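PDB 2OB9: tail assembly chaperone from Enterobacteria phage HK97, which probably acts as a chaperone in building the phage tail during virion morphogenesis, and belongs to a family whose diverged members share a spiral structure. Local coordinates for residues 23-28 / 104-108. Residues are numbered along the deposited sequence; the frame is centred on the assembly and turned at random.
Sequences VVVPEW and VHSRL
W28 lies against V104 and L108 in an alpha/beta packing of helix 103-113 on strand 20-25, outermost in this chain's antiparallel sheet. Strand 23-25 and helix 104-108 run almost antiparallel, their axes 11.4 Å apart. V104 CG1, held anti to the backbone N (chi1 177°), approaches W28 CE2 to 3.6 Å and also meets V25 CG2. This V25 methyl and V104 CG1 rest on one face of the indole, nearer its rim than its centre. L108 CD1 comes obliquely to W28 CH2 at 3.6 Å. The other leucine methyl, CD2, reaches V23 CG1, so the two branches of L108 bridge the tryptophan and the strand. The chain leaves the strand through a type I beta turn, V25-W28, closed by the hydrogen bond from W28 N to V25 O; this turn sets E27 beside V104, in the first turn of helix 103-113. At the tryptophan's far rim an edge-to-face pair forms: CZ2 points over one face of H105, with the six-membered ring and imidazole planes at 63°. H105 NE2 bonds to the carbonyl of A11 of the second subunit, which also packs on W28, so the pair lies where the chaperone subunits meet. On the polar margin, the aliphatic part of E27 runs by V104 in the opposite direction, CG to CG2, before its bent chain turns the carboxylate toward R107. The R107 chain, extended at first and bent at chi3 (63°), brings NH2 within 2.8 Å of E27 OE2 in a salt bridge whose single hydrogen bond is far from straight: NH2 meets OE2 from above the carboxylate plane.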
loop_
_atom_site.group_PDB
_atom_site.type_symbol
_atom_site.label_atom_id
_atom_site.label_comp_id
_atom_site.label_asym_id
_atom_site.label_seq_id
_atom_site.Cartn_x
_atom_site.Cartn_y
_atom_site.Cartn_z
ATOM N N VAL A 23 3.747 16.674 -41.434
ATOM C CA VAL A 23 2.317 16.470 -41.514
ATOM C C VAL A 23 1.687 17.728 -42.169
ATOM O O VAL A 23 1.999 18.853 -41.794
ATOM C CB VAL A 23 1.739 16.229 -40.067
ATOM C CG1 VAL A 23 0.230 16.373 -40.010
ATOM C CG2 VAL A 23 2.138 14.882 -39.584
ATOM N N VAL A 24 0.831 17.507 -43.168
ATOM C CA VAL A 24 -0.056 18.541 -43.690
ATOM C C VAL A 24 -1.279 18.636 -42.780
ATOM O O VAL A 24 -1.846 17.603 -42.374
ATOM C CB VAL A 24 -0.507 18.237 -45.136
ATOM C CG1 VAL A 24 -1.629 19.197 -45.575
ATOM C CG2 VAL A 24 0.668 18.317 -46.075
ATOM N N VAL A 25 -1.684 19.859 -42.436
ATOM C CA VAL A 25 -2.900 20.026 -41.656
ATOM C C VAL A 25 -4.017 20.763 -42.412
ATOM O O VAL A 25 -4.069 21.988 -42.429
ATOM C CB VAL A 25 -2.627 20.379 -40.134
ATOM C CG1 VAL A 25 -1.232 20.970 -39.879
ATOM C CG2 VAL A 25 -3.813 21.078 -39.396
ATOM N N PRO A 26 -4.921 19.971 -43.040
ATOM C CA PRO A 26 -6.046 20.374 -43.894
ATOM C C PRO A 26 -6.848 21.519 -43.323
ATOM O O PRO A 26 -7.305 22.390 -44.072
ATOM C CB PRO A 26 -6.933 19.118 -43.919
ATOM C CG PRO A 26 -5.965 17.972 -43.747
ATOM C CD PRO A 26 -4.845 18.498 -42.890
ATOM N N GLU A 27 -7.028 21.510 -42.004
ATOM C CA GLU A 27 -7.916 22.457 -41.344
ATOM C C GLU A 27 -7.191 23.739 -40.955
ATOM O O GLU A 27 -7.819 24.724 -40.566
ATOM C CB GLU A 27 -8.570 21.803 -40.131
ATOM C CG GLU A 27 -7.633 20.835 -39.465
ATOM C CD GLU A 27 -7.989 19.394 -39.700
ATOM O OE1 GLU A 27 -9.179 19.060 -39.570
ATOM O OE2 GLU A 27 -7.067 18.609 -39.985
ATOM N N TRP A 28 -5.869 23.724 -41.058
ATOM C CA TRP A 28 -5.096 24.944 -40.913
ATOM C C TRP A 28 -4.530 25.316 -42.260
ATOM O O TRP A 28 -3.321 25.506 -42.417
ATOM C CB TRP A 28 -3.982 24.781 -39.892
ATOM C CG TRP A 28 -4.419 24.479 -38.477
ATOM C CD1 TRP A 28 -5.690 24.592 -37.922
ATOM C CD2 TRP A 28 -3.551 24.090 -37.411
ATOM N NE1 TRP A 28 -5.648 24.265 -36.578
ATOM C CE2 TRP A 28 -4.348 23.956 -36.244
ATOM C CE3 TRP A 28 -2.166 23.832 -37.332
ATOM C CZ2 TRP A 28 -3.804 23.559 -35.017
ATOM C CZ3 TRP A 28 -1.627 23.443 -36.121
ATOM C CH2 TRP A 28 -2.448 23.317 -34.971
ATOM N N VAL A 104 -8.457 19.576 -33.524
ATOM C CA VAL A 104 -7.260 19.522 -34.361
ATOM C C VAL A 104 -5.983 19.315 -33.528
ATOM O O VAL A 104 -5.200 18.405 -33.804
ATOM C CB VAL A 104 -7.151 20.768 -35.313
ATOM C CG1 VAL A 104 -5.848 20.729 -36.146
ATOM C CG2 VAL A 104 -8.371 20.837 -36.211
ATOM N N HIS A 105 -5.796 20.154 -32.508
ATOM C CA HIS A 105 -4.650 20.052 -31.612
ATOM C C HIS A 105 -4.555 18.656 -31.012
ATOM O O HIS A 105 -3.493 18.065 -30.934
ATOM C CB HIS A 105 -4.757 21.083 -30.487
ATOM C CG HIS A 105 -5.045 22.469 -30.972
ATOM N ND1 HIS A 105 -6.280 22.842 -31.452
ATOM C CD2 HIS A 105 -4.248 23.556 -31.095
ATOM C CE1 HIS A 105 -6.246 24.105 -31.819
ATOM N NE2 HIS A 105 -5.013 24.553 -31.639
ATOM N N SER A 106 -5.684 18.131 -30.596
ATOM C CA SER A 106 -5.696 16.864 -29.911
ATOM C C SER A 106 -5.427 15.702 -30.871
ATOM O O SER A 106 -4.814 14.732 -30.491
ATOM C CB SER A 106 -6.987 16.713 -29.110
ATOM O OG SER A 106 -7.981 16.034 -29.868
ATOM N N ARG A 107 -5.841 15.846 -32.124
ATOM C CA ARG A 107 -5.540 14.871 -33.199
ATOM C C ARG A 107 -4.062 14.966 -33.622
ATOM O O ARG A 107 -3.457 13.984 -34.010
ATOM C CB ARG A 107 -6.430 15.152 -34.406
ATOM C CG ARG A 107 -6.249 14.163 -35.558
ATOM C CD ARG A 107 -6.996 14.552 -36.887
ATOM N NE ARG A 107 -6.540 15.814 -37.532
ATOM C CZ ARG A 107 -5.384 15.951 -38.191
ATOM N NH1 ARG A 107 -4.526 14.925 -38.280
ATOM N NH2 ARG A 107 -5.077 17.121 -38.766
ATOM N N LEU A 108 -3.487 16.165 -33.541
ATOM C CA LEU A 108 -2.052 16.339 -33.802
ATOM C C LEU A 108 -1.213 15.768 -32.650
ATOM O O LEU A 108 -0.204 15.127 -32.909
ATOM C CB LEU A 108 -1.689 17.823 -34.103
ATOM C CG LEU A 108 -2.135 18.372 -35.470
ATOM C CD1 LEU A 108 -1.883 19.854 -35.566
ATOM C CD2 LEU A 108 -1.434 17.651 -36.654
#